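Local structure of butyryl-CoA dehydrogenase (Marinomonas mediterranea, 6CXT) at residues 125-130 / 136-141; 255-260 / 328-333; 262-267 / 335-340. The protein belongs to the acyl-CoA dehydrogenase family of flavoproteins and binds flavin-adenine dinucleotide. One frame throughout, in Å; residues are numbered along the deposited sequence. Where two conformers were deposited one is given.

Contact 1: residues 125-130 / 136-141. With FAD (flavin-adenine dinucleotide), chain D.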
loop_
_atom_site.group_PDB
_atom_site.type_symbol
_atom_site.label_atom_id
_atom_site.label_comp_id
_atom_site.label_asym_id
_atom_site.label_seq_id
_atom_site.Cartn_x
_atom_site.Cartn_y
_atom_site.Cartn_z
ATOM N N ILE B 125 -0.991 24.740 -22.758
ATOM C CA ILE B 125 -2.273 24.128 -23.151
ATOM C C ILE B 125 -3.317 24.263 -22.049
ATOM O O ILE B 125 -4.463 24.614 -22.355
ATOM C CB ILE B 125 -2.088 22.655 -23.688
ATOM C CG1 ILE B 125 -3.429 22.116 -24.197
ATOM C CG2 ILE B 125 -1.563 21.709 -22.567
ATOM C CD1 ILE B 125 -3.385 20.864 -25.016
ATOM N N SER B 126 -2.932 24.055 -20.760
ATOM C CA SER B 126 -3.908 24.011 -19.646
ATOM C C SER B 126 -4.621 25.370 -19.498
ATOM O O SER B 126 -3.985 26.405 -19.730
ATOM C CB SER B 126 -3.204 23.631 -18.308
ATOM O OG SER B 126 -2.511 22.388 -18.526
ATOM N N GLU B 127 -5.899 25.371 -19.134
ATOM C CA GLU B 127 -6.602 26.619 -18.920
ATOM C C GLU B 127 -7.301 26.581 -17.624
ATOM O O GLU B 127 -7.249 25.550 -16.950
ATOM C CB GLU B 127 -7.669 26.841 -20.043
ATOM C CG GLU B 127 -7.010 26.847 -21.407
ATOM C CD GLU B 127 -7.993 26.830 -22.594
ATOM O OE1 GLU B 127 -9.175 26.490 -22.393
ATOM O OE2 GLU B 127 -7.509 27.104 -23.724
ATOM N N ALA B 128 -8.043 27.644 -17.320
ATOM C CA ALA B 128 -8.891 27.672 -16.108
ATOM C C ALA B 128 -9.829 26.449 -16.026
ATOM O O ALA B 128 -10.011 25.888 -14.943
ATOM C CB ALA B 128 -9.689 28.965 -16.001
ATOM N N SER B 129 -10.383 26.028 -17.165
ATOM C CA SER B 129 -11.289 24.889 -17.198
ATOM C C SER B 129 -10.781 23.696 -18.031
ATOM O O SER B 129 -11.543 22.788 -18.357
ATOM C CB SER B 129 -12.652 25.357 -17.733
ATOM O OG SER B 129 -13.263 26.138 -16.716
ATOM N N ALA B 130 -9.520 23.713 -18.418
ATOM C CA ALA B 130 -8.985 22.583 -19.155
ATOM C C ALA B 130 -7.743 22.133 -18.416
ATOM O O ALA B 130 -6.759 22.876 -18.343
ATOM C CB ALA B 130 -8.675 22.984 -20.591
ATOM N N ASN B 136 -11.789 20.507 -24.817
ATOM C CA ASN B 136 -12.522 21.701 -25.107
ATOM C C ASN B 136 -11.682 22.898 -24.645
ATOM O O ASN B 136 -11.741 23.290 -23.465
ATOM C CB ASN B 136 -13.925 21.650 -24.455
ATOM C CG ASN B 136 -14.683 22.957 -24.609
ATOM O OD1 ASN B 136 -14.280 23.821 -25.390
ATOM N ND2 ASN B 136 -15.770 23.118 -23.866
ATOM N N LEU B 137 -10.890 23.448 -25.562
ATOM C CA LEU B 137 -10.023 24.604 -25.221
ATOM C C LEU B 137 -10.780 25.906 -25.498
ATOM O O LEU B 137 -11.302 26.084 -26.616
ATOM C CB LEU B 137 -8.686 24.537 -25.970
ATOM C CG LEU B 137 -7.837 23.277 -25.726
ATOM C CD1 LEU B 137 -6.603 23.352 -26.567
ATOM C CD2 LEU B 137 -7.462 23.149 -24.232
ATOM N N ALA B 138 -10.897 26.745 -24.459
ATOM C CA ALA B 138 -11.462 28.088 -24.547
ATOM C C ALA B 138 -10.583 29.090 -25.343
ATOM O O ALA B 138 -11.102 30.042 -25.898
ATOM C CB ALA B 138 -11.787 28.638 -23.174
ATOM N N THR B 139 -9.280 28.844 -25.427
ATOM C CA THR B 139 -8.376 29.652 -26.242
ATOM C C THR B 139 -8.713 29.386 -27.718
ATOM O O THR B 139 -8.759 28.247 -28.158
ATOM C CB THR B 139 -6.902 29.344 -25.946
ATOM O OG1 THR B 139 -6.648 29.629 -24.548
ATOM C CG2 THR B 139 -5.935 30.237 -26.835
ATOM N N THR B 140 -8.975 30.474 -28.470
ATOM C CA THR B 140 -9.384 30.358 -29.905
ATOM C C THR B 140 -8.323 30.923 -30.828
ATOM O O THR B 140 -7.528 31.783 -30.411
ATOM C CB THR B 140 -10.679 31.107 -30.177
ATOM O OG1 THR B 140 -10.495 32.466 -29.801
ATOM C CG2 THR B 140 -11.809 30.526 -29.352
ATOM N N ALA B 141 -8.266 30.424 -32.066
ATOM C CA ALA B 141 -7.442 31.045 -33.066
ATOM C C ALA B 141 -8.336 31.274 -34.300
ATOM O O ALA B 141 -8.873 30.317 -34.823
ATOM C CB ALA B 141 -6.252 30.183 -33.418
HETATM P PA FAD D . -7.906 18.488 -12.871
HETATM O O1A FAD D . -7.797 18.034 -14.314
HETATM O O2A FAD D . -8.937 19.476 -12.351
HETATM O O5B FAD D . -7.907 17.150 -11.945
HETATM C C5B FAD D . -8.207 17.188 -10.530
HETATM C C4B FAD D . -8.301 15.709 -10.101
HETATM O O4B FAD D . -9.327 15.038 -10.877
HETATM C C3B FAD D . -6.988 14.978 -10.357
HETATM O O3B FAD D . -6.908 14.016 -9.298
HETATM C C2B FAD D . -7.274 14.221 -11.673
HETATM O O2B FAD D . -6.424 13.066 -11.884
HETATM C C1B FAD D . -8.793 13.901 -11.532
HETATM N N9A FAD D . -9.351 13.650 -12.877
HETATM C C8A FAD D . -9.583 14.560 -13.860
HETATM N N7A FAD D . -10.007 13.916 -15.005
HETATM C C5A FAD D . -10.025 12.578 -14.750
HETATM C C6A FAD D . -10.371 11.327 -15.475
HETATM N N6A FAD D . -10.774 11.341 -16.795
HETATM N N1A FAD D . -10.239 10.149 -14.794
HETATM C C2A FAD D . -9.814 10.072 -13.487
HETATM N N3A FAD D . -9.511 11.182 -12.777
HETATM C C4A FAD D . -9.585 12.421 -13.336
HETATM N N1 FAD D . 0.307 22.799 -18.146
HETATM C C2 FAD D . 0.763 23.332 -19.336
HETATM O O2 FAD D . -0.104 23.491 -20.239
HETATM N N3 FAD D . 2.060 23.692 -19.559
HETATM C C4 FAD D . 2.982 23.599 -18.580
HETATM O O4 FAD D . 4.146 23.939 -18.800
HETATM C C4X FAD D . 2.564 23.042 -17.248
HETATM N N5 FAD D . 3.407 22.937 -16.196
HETATM C C5X FAD D . 3.010 22.496 -14.970
HETATM C C6 FAD D . 3.978 22.433 -13.931
HETATM C C7 FAD D . 3.582 21.999 -12.649
HETATM C C7M FAD D . 4.606 21.973 -11.543
HETATM C C8 FAD D . 2.186 21.606 -12.392
HETATM C C8M FAD D . 1.768 21.129 -11.041
HETATM C C9 FAD D . 1.227 21.634 -13.427
HETATM C C9A FAD D . 1.615 22.068 -14.715
HETATM N N10 FAD D . 0.683 22.152 -15.798
HETATM C C10 FAD D . 1.144 22.643 -17.070
HETATM C "C1'" FAD D . -0.717 21.790 -15.631
HETATM C "C2'" FAD D . -0.834 20.250 -15.549
HETATM O "O2'" FAD D . -0.597 19.584 -16.801
HETATM C "C3'" FAD D . -2.176 19.908 -14.922
HETATM O "O3'" FAD D . -2.119 20.376 -13.558
HETATM C "C4'" FAD D . -2.684 18.460 -15.033
HETATM O "O4'" FAD D . -2.994 18.138 -16.427
HETATM C "C5'" FAD D . -3.952 18.250 -14.194
HETATM O "O5'" FAD D . -4.886 19.281 -14.536
HETATM P P FAD D . -5.578 20.099 -13.383
HETATM O O1P FAD D . -6.574 21.094 -13.986
HETATM O O2P FAD D . -4.581 20.714 -12.419
HETATM O O3P FAD D . -6.445 19.070 -12.510
#

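Contact 2: residues 255-260 / 328-333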
loop_
_atom_site.group_PDB
_atom_site.type_symbol
_atom_site.label_atom_id
_atom_site.label_comp_id
_atom_site.label_asym_id
_atom_site.label_seq_id
_atom_site.Cartn_x
_atom_site.Cartn_y
_atom_site.Cartn_z
ATOM N N GLN B 255 18.139 7.857 -7.578
ATOM C CA GLN B 255 19.471 7.202 -7.313
ATOM C C GLN B 255 20.190 7.997 -6.238
ATOM O O GLN B 255 20.723 7.427 -5.269
ATOM C CB GLN B 255 20.340 7.107 -8.589
ATOM C CG GLN B 255 21.655 6.328 -8.334
ATOM C CD GLN B 255 21.383 4.881 -7.889
ATOM O OE1 GLN B 255 20.787 4.106 -8.637
ATOM N NE2 GLN B 255 21.816 4.510 -6.677
ATOM N N ARG B 256 20.105 9.326 -6.329
ATOM C CA ARG B 256 20.675 10.203 -5.311
ATOM C C ARG B 256 20.037 10.034 -3.927
ATOM O O ARG B 256 20.758 9.884 -2.933
ATOM C CB ARG B 256 20.677 11.692 -5.733
ATOM C CG ARG B 256 21.266 12.592 -4.619
ATOM C CD ARG B 256 21.313 14.106 -4.994
ATOM N NE ARG B 256 19.969 14.618 -5.301
ATOM C CZ ARG B 256 19.547 15.017 -6.509
ATOM N NH1 ARG B 256 20.361 15.013 -7.590
ATOM N NH2 ARG B 256 18.302 15.486 -6.627
ATOM N N ASP B 257 18.706 10.075 -3.848
ATOM C CA ASP B 257 17.996 9.745 -2.620
ATOM C C ASP B 257 18.487 8.420 -2.006
ATOM O O ASP B 257 18.754 8.340 -0.802
ATOM C CB ASP B 257 16.472 9.564 -2.876
ATOM C CG ASP B 257 15.716 10.906 -3.066
ATOM O OD1 ASP B 257 16.302 12.006 -2.789
ATOM O OD2 ASP B 257 14.494 10.835 -3.448
ATOM N N LEU B 258 18.558 7.399 -2.829
ATOM C CA LEU B 258 18.945 6.058 -2.360
ATOM C C LEU B 258 20.385 6.056 -1.811
ATOM O O LEU B 258 20.626 5.547 -0.723
ATOM C CB LEU B 258 18.798 5.054 -3.482
ATOM C CG LEU B 258 19.236 3.611 -3.184
ATOM C CD1 LEU B 258 18.420 3.051 -2.003
ATOM C CD2 LEU B 258 19.009 2.733 -4.427
ATOM N N ASN B 259 21.301 6.613 -2.581
ATOM C CA ASN B 259 22.719 6.773 -2.151
ATOM C C ASN B 259 22.835 7.502 -0.854
ATOM O O ASN B 259 23.575 7.059 0.054
ATOM C CB ASN B 259 23.533 7.505 -3.221
ATOM C CG ASN B 259 23.762 6.674 -4.432
ATOM O OD1 ASN B 259 23.501 5.482 -4.448
ATOM N ND2 ASN B 259 24.182 7.314 -5.500
ATOM N N GLN B 260 22.109 8.615 -0.720
ATOM C CA GLN B 260 22.063 9.350 0.555
ATOM C C GLN B 260 21.497 8.509 1.719
ATOM O O GLN B 260 22.055 8.513 2.817
ATOM C CB GLN B 260 21.271 10.682 0.462
ATOM C CG GLN B 260 22.010 11.704 -0.390
ATOM C CD GLN B 260 21.155 12.905 -0.764
ATOM O OE1 GLN B 260 19.931 12.922 -0.575
ATOM N NE2 GLN B 260 21.794 13.888 -1.360
ATOM N N VAL B 328 7.666 10.014 -5.431
ATOM C CA VAL B 328 6.942 10.459 -4.223
ATOM C C VAL B 328 7.322 9.532 -3.027
ATOM O O VAL B 328 7.620 10.009 -1.921
ATOM C CB VAL B 328 5.384 10.400 -4.478
ATOM C CG1 VAL B 328 4.589 10.528 -3.165
ATOM C CG2 VAL B 328 4.967 11.559 -5.419
ATOM N N GLN B 329 7.347 8.233 -3.253
ATOM C CA GLN B 329 7.671 7.309 -2.165
ATOM C C GLN B 329 9.123 7.522 -1.703
ATOM O O GLN B 329 9.402 7.465 -0.510
ATOM C CB GLN B 329 7.442 5.869 -2.608
ATOM C CG GLN B 329 5.987 5.553 -2.978
ATOM C CD GLN B 329 5.842 4.183 -3.577
ATOM O OE1 GLN B 329 6.081 3.989 -4.784
ATOM N NE2 GLN B 329 5.434 3.222 -2.771
ATOM N N SER B 330 10.012 7.743 -2.666
ATOM C CA SER B 330 11.427 8.004 -2.376
ATOM C C SER B 330 11.587 9.267 -1.483
ATOM O O SER B 330 12.320 9.269 -0.476
ATOM C CB SER B 330 12.200 8.196 -3.699
ATOM O OG SER B 330 13.603 8.410 -3.399
ATOM N N GLY B 331 10.873 10.358 -1.852
ATOM C CA GLY B 331 10.903 11.587 -1.068
ATOM C C GLY B 331 10.408 11.341 0.370
ATOM O O GLY B 331 10.997 11.860 1.327
ATOM N N ILE B 332 9.313 10.610 0.531
ATOM C CA ILE B 332 8.817 10.351 1.855
ATOM C C ILE B 332 9.805 9.434 2.634
ATOM O O ILE B 332 10.169 9.711 3.782
ATOM C CB ILE B 332 7.430 9.685 1.795
ATOM C CG1 ILE B 332 6.382 10.705 1.236
ATOM C CG2 ILE B 332 7.004 9.164 3.184
ATOM C CD1 ILE B 332 5.159 9.945 0.710
ATOM N N ASP B 333 10.239 8.380 1.988
ATOM C CA ASP B 333 11.115 7.397 2.685
ATOM C C ASP B 333 12.501 8.032 3.085
ATOM O O ASP B 333 13.035 7.756 4.181
ATOM C CB ASP B 333 11.320 6.164 1.795
ATOM C CG ASP B 333 10.119 5.248 1.807
ATOM O OD1 ASP B 333 9.300 5.343 2.706
ATOM O OD2 ASP B 333 10.053 4.340 0.984
#

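Contact 3: residues 262-267 / 335-340. With FAD (flavin-adenine dinucleotide), chain C.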
loop_
_atom_site.group_PDB
_atom_site.type_symbol
_atom_site.label_atom_id
_atom_site.label_comp_id
_atom_site.label_asym_id
_atom_site.label_seq_id
_atom_site.Cartn_x
_atom_site.Cartn_y
_atom_site.Cartn_z
ATOM N N ILE B 262 21.551 5.236 2.055
ATOM C CA ILE B 262 22.453 4.093 2.365
ATOM C C ILE B 262 23.598 4.646 3.220
ATOM O O ILE B 262 23.883 4.134 4.310
ATOM C CB ILE B 262 22.957 3.415 1.088
ATOM C CG1 ILE B 262 21.773 2.671 0.377
ATOM C CG2 ILE B 262 24.101 2.439 1.406
ATOM C CD1 ILE B 262 22.154 2.226 -1.027
ATOM N N GLU B 263 24.160 5.758 2.752
ATOM C CA GLU B 263 25.259 6.434 3.500
ATOM C C GLU B 263 24.834 6.809 4.896
ATOM O O GLU B 263 25.522 6.497 5.904
ATOM C CB GLU B 263 25.817 7.621 2.681
ATOM C CG GLU B 263 26.864 8.512 3.390
ATOM C CD GLU B 263 28.177 7.791 3.751
ATOM O OE1 GLU B 263 28.940 8.338 4.595
ATOM O OE2 GLU B 263 28.468 6.688 3.211
ATOM N N TYR B 264 23.654 7.416 5.002
ATOM C CA TYR B 264 23.182 7.842 6.289
ATOM C C TYR B 264 22.883 6.656 7.204
ATOM O O TYR B 264 23.205 6.683 8.385
ATOM C CB TYR B 264 21.908 8.708 6.117
ATOM C CG TYR B 264 21.556 9.432 7.384
ATOM C CD1 TYR B 264 22.388 10.516 7.861
ATOM C CD2 TYR B 264 20.503 9.021 8.157
ATOM C CE1 TYR B 264 22.096 11.151 9.050
ATOM C CE2 TYR B 264 20.191 9.674 9.371
ATOM C CZ TYR B 264 21.022 10.742 9.787
ATOM O OH TYR B 264 20.748 11.433 10.932
ATOM N N ALA B 265 22.232 5.624 6.682
ATOM C CA ALA B 265 21.844 4.536 7.546
ATOM C C ALA B 265 23.121 3.768 7.989
ATOM O O ALA B 265 23.062 3.109 8.983
ATOM C CB ALA B 265 20.879 3.584 6.834
ATOM N N ASN B 266 24.204 3.856 7.221
ATOM C CA ASN B 266 25.499 3.194 7.603
ATOM C C ASN B 266 26.340 4.055 8.540
ATOM O O ASN B 266 27.322 3.568 9.092
ATOM C CB ASN B 266 26.331 2.857 6.376
ATOM C CG ASN B 266 25.843 1.615 5.658
ATOM O OD1 ASN B 266 25.104 0.829 6.201
ATOM N ND2 ASN B 266 26.278 1.440 4.435
ATOM N N THR B 267 25.923 5.284 8.798
ATOM C CA THR B 267 26.752 6.240 9.528
ATOM C C THR B 267 26.035 6.594 10.784
ATOM O O THR B 267 26.628 6.649 11.876
ATOM C CB THR B 267 27.001 7.509 8.658
ATOM O OG1 THR B 267 27.826 7.125 7.564
ATOM C CG2 THR B 267 27.760 8.596 9.463
ATOM N N ILE B 335 12.958 11.127 3.962
ATOM C CA ILE B 335 12.707 11.845 5.204
ATOM C C ILE B 335 12.631 10.868 6.373
ATOM O O ILE B 335 13.268 11.107 7.425
ATOM C CB ILE B 335 11.439 12.750 5.094
ATOM C CG1 ILE B 335 11.747 13.913 4.129
ATOM C CG2 ILE B 335 11.001 13.274 6.441
ATOM C CD1 ILE B 335 10.455 14.703 3.732
ATOM N N ARG B 336 11.880 9.812 6.238
ATOM C CA ARG B 336 11.786 8.852 7.293
ATOM C C ARG B 336 13.163 8.324 7.772
ATOM O O ARG B 336 13.397 8.239 8.916
ATOM C CB ARG B 336 10.898 7.695 6.873
ATOM C CG ARG B 336 9.438 8.005 6.637
ATOM C CD ARG B 336 8.733 6.709 6.384
ATOM N NE ARG B 336 7.372 6.761 5.906
ATOM C CZ ARG B 336 6.307 6.906 6.664
ATOM N NH1 ARG B 336 6.423 7.141 7.935
ATOM N NH2 ARG B 336 5.126 6.866 6.121
ATOM N N VAL B 337 14.020 8.014 6.833
ATOM C CA VAL B 337 15.330 7.408 7.094
ATOM C C VAL B 337 16.177 8.463 7.831
ATOM O O VAL B 337 16.905 8.121 8.781
ATOM C CB VAL B 337 16.066 6.970 5.790
ATOM C CG1 VAL B 337 17.582 6.695 6.024
ATOM C CG2 VAL B 337 15.389 5.764 5.156
ATOM N N HIS B 338 16.080 9.725 7.417
ATOM C CA HIS B 338 16.948 10.771 7.960
ATOM C C HIS B 338 16.411 11.346 9.281
ATOM O O HIS B 338 17.129 12.106 9.935
ATOM C CB HIS B 338 17.114 11.896 6.926
ATOM C CG HIS B 338 18.095 11.565 5.863
ATOM N ND1 HIS B 338 17.778 10.771 4.775
ATOM C CD2 HIS B 338 19.412 11.864 5.742
ATOM C CE1 HIS B 338 18.846 10.644 4.004
ATOM N NE2 HIS B 338 19.850 11.299 4.569
ATOM N N GLY B 339 15.151 11.057 9.634
ATOM C CA GLY B 339 14.524 11.567 10.894
ATOM C C GLY B 339 14.365 13.091 10.873
ATOM O O GLY B 339 14.156 13.684 9.793
ATOM N N ALA B 340 14.560 13.773 12.022
ATOM C CA ALA B 340 14.421 15.269 12.080
ATOM C C ALA B 340 15.330 15.947 11.140
ATOM O O ALA B 340 14.956 16.981 10.468
ATOM C CB ALA B 340 14.628 15.807 13.515
HETATM P PA FAD C . 16.930 8.752 14.379
HETATM O O1A FAD C . 16.524 8.312 15.773
HETATM O O2A FAD C . 18.363 8.978 13.926
HETATM O O5B FAD C . 16.165 7.777 13.325
HETATM C C5B FAD C . 16.475 7.770 11.912
HETATM C C4B FAD C . 15.684 6.577 11.335
HETATM O O4B FAD C . 16.082 5.354 12.005
HETATM C C3B FAD C . 14.186 6.751 11.560
HETATM O O3B FAD C . 13.584 6.136 10.414
HETATM C C2B FAD C . 13.921 5.846 12.783
HETATM O O2B FAD C . 12.544 5.410 12.906
HETATM C C1B FAD C . 14.955 4.700 12.561
HETATM N N9A FAD C . 15.209 4.034 13.856
HETATM C C8A FAD C . 15.905 4.524 14.917
HETATM N N7A FAD C . 15.824 3.644 15.977
HETATM C C5A FAD C . 15.050 2.592 15.589
HETATM C C6A FAD C . 14.560 1.317 16.175
HETATM N N6A FAD C . 14.847 0.956 17.476
HETATM N N1A FAD C . 13.774 0.523 15.385
HETATM C C2A FAD C . 13.430 0.845 14.091
HETATM N N3A FAD C . 13.871 1.981 13.506
HETATM C C4A FAD C . 14.651 2.869 14.182
HETATM N N1 FAD C . 12.730 16.555 20.324
HETATM C C2 FAD C . 12.642 17.132 21.576
HETATM O O2 FAD C . 13.403 16.653 22.461
HETATM N N3 FAD C . 11.808 18.169 21.876
HETATM C C4 FAD C . 11.044 18.742 20.924
HETATM O O4 FAD C . 10.306 19.684 21.214
HETATM C C4X FAD C . 11.093 18.181 19.529
HETATM N N5 FAD C . 10.387 18.704 18.501
HETATM C C5X FAD C . 10.484 18.238 17.225
HETATM C C6 FAD C . 9.704 18.868 16.217
HETATM C C7 FAD C . 9.806 18.413 14.886
HETATM C C7M FAD C . 9.004 19.112 13.817
HETATM C C8 FAD C . 10.701 17.294 14.545
HETATM C C8M FAD C . 10.797 16.799 13.141
HETATM C C9 FAD C . 11.453 16.643 15.546
HETATM C C9A FAD C . 11.357 17.092 16.883
HETATM N N10 FAD C . 12.120 16.496 17.938
HETATM C C10 FAD C . 12.000 17.035 19.266
HETATM C "C1'" FAD C . 13.034 15.391 17.689
HETATM C "C2'" FAD C . 12.214 14.101 17.450
HETATM O "O2'" FAD C . 11.586 13.587 18.638
HETATM C "C3'" FAD C . 13.108 13.092 16.748
HETATM O "O3'" FAD C . 13.386 13.635 15.441
HETATM C "C4'" FAD C . 12.650 11.624 16.698
HETATM O "O4'" FAD C . 12.661 11.044 18.042
HETATM C "C5'" FAD C . 13.570 10.785 15.801
HETATM O "O5'" FAD C . 14.923 11.017 16.213
HETATM P P FAD C . 16.003 11.372 15.125
HETATM O O1P FAD C . 17.375 11.512 15.791
HETATM O O2P FAD C . 15.601 12.552 14.261
HETATM O O3P FAD C . 16.116 10.122 14.125
HETATM O O HOH W 1 18.590 10.959 12.069
#

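Contact 1: residues 125-130 / 136-141
The backbones of 125-130 and 136-141 come closest at Ala130 and Leu137, whose CA atoms are 6.5 Å apart; Glu127 and Ala130 pair across a tight turn, Glu127 N donating to Ala130 O and Ala130 N more weakly to Glu127 O. Glu127 bridges the gap. Its CG lies beside its own backbone N (chi1 -58°), and the extended chain carries the carboxylate to the second segment. OE1 takes Ala138 N on its syn lone pair at 2.7 Å. OE2 accepts from Thr139 N at 3.0 Å and from Thr139 OG1 at 2.8 Å, both donors standing well above the carboxylate plane on the same face, so both oxygens are gripped and the group's rotation is fixed. Lys154 adds a salt bridge to OE2 and probably offsets the buried charge. In the middle domain of the family, this loop links strand 121-124 to strand 140-144 and lines the flavin pocket. Ile125 N and Ser126 N both donate to O2 of FAD chain D, the latter bond nearly straight (174°), while the Ser126 hydroxyl lies close to FAD N1 and O2. Beside the carboxylate, Leu137 supplies the apolar contacts: CD2 rests on Ala130 CB at 3.8 Å, and CD1 meets Ile125 CG1 at 4.1 Å, the latter two side chains crossing at about a right angle. Ile125 also touches the bound pyrrole-2-carbothioate ligand (FK4).

Contact 2: residues 255-260 / 328-333
Asp257 and Ser330 face each other between helices 248-267 and 313-338, and one side-chain hydrogen bond joins them: Ser330 OG donates to Asp257 OD2 at 2.6 Å. The hydroxyl comes to the anti lone pair of OD2, the side away from OD1, so it does not sit in the fork of the carboxylate. It approaches along the flank of the aspartate and lies 3.1 Å from Asp257 CB, tucked against the short side chain. The serine torsion accounts for this reach: OG stands opposite its own backbone N (chi1 -178°) and projects directly at the other helix. With both side chains so short, the backbones stay close, the CA atoms of Asp257 and Ser330 being 6.8 Å apart. Little else meets here; Gly331 N stands 4.0 Å from Asp257 OD2, a packing distance, and adds no side chain to the interface. The carboxylate is buried, and its other oxygen, OD1, is hydrogen-bonded to Ser352 OG. Each carboxylate oxygen thus has a hydroxyl partner, which should help to steady a charge within the helical C-terminal domain. Ser330 also packs on Met288 of helix 279-306, the helix that Leu258 touches through Ile285. Helix 351-359 covers Val328 and Ile332, the latter also meeting Ile332 of the second subunit, while Gln255 and Asn259 lean on Gln76 of helix 64-77.

Contact 3: residues 262-267 / 335-340
Where helix 313-338 ends, beside the diphosphate of a flavin-adenine dinucleotide, His338 forms an offset stack with Tyr264 of helix 248-267. The ring centroids are 4.5 Å apart and the planes differ by 22°. His338 CD2 sits over one face of the phenol ring, displaced toward its rim and 3.6 Å from Tyr264 CG. Tyr264 reaches it with CG opposite its backbone N (chi1 -167°), while the edge of its ring, at CE2, lies 3.7 Å from Val337 O. His338 ND1 is hydrogen-bonded to Ser334 O, one helical turn back, which probably helps to fix the rotation of the imidazole. Gly339 then leaves the helix with positive phi, close against the phosphates of FAD chain C. Beyond it Ala340 N donates to FAD O2P at 2.8 Å; in the last helical turn Arg336 O accepts from the ribose hydroxyl O3B. A water lies 2.5 Å from Tyr264 OH, near the ring plane, and within hydrogen-bonding distance of His338 O and FAD O2A. Tyr264 thus probably meets the helix end mainly by stacking over one face, with Val337 O at its ring edge, while its hydroxyl approaches the cofactor phosphate through an ordered water.

Contacts 2 and 3 are successive meetings of the same two helices, 248-267 and 313-338; their centres are 10 Å apart, and they touch where His338 NE2 packs 4.0 Å from Gln260 O. Contact 1 belongs to the middle domain on the opposite side of the chain's centre, its centre about 36 Å from that of contact 2 and 45 Å from that of contact 3. Contacts 1 and 3 nevertheless serve equivalent cofactor sites. The FAD of chain D, held at its flavin by contact 1, is also bonded to Arg336 O of the second subunit, and the FAD of chain C, at contact 3, to Thr365 OG1 of the second subunit, so each site is shared between two chains.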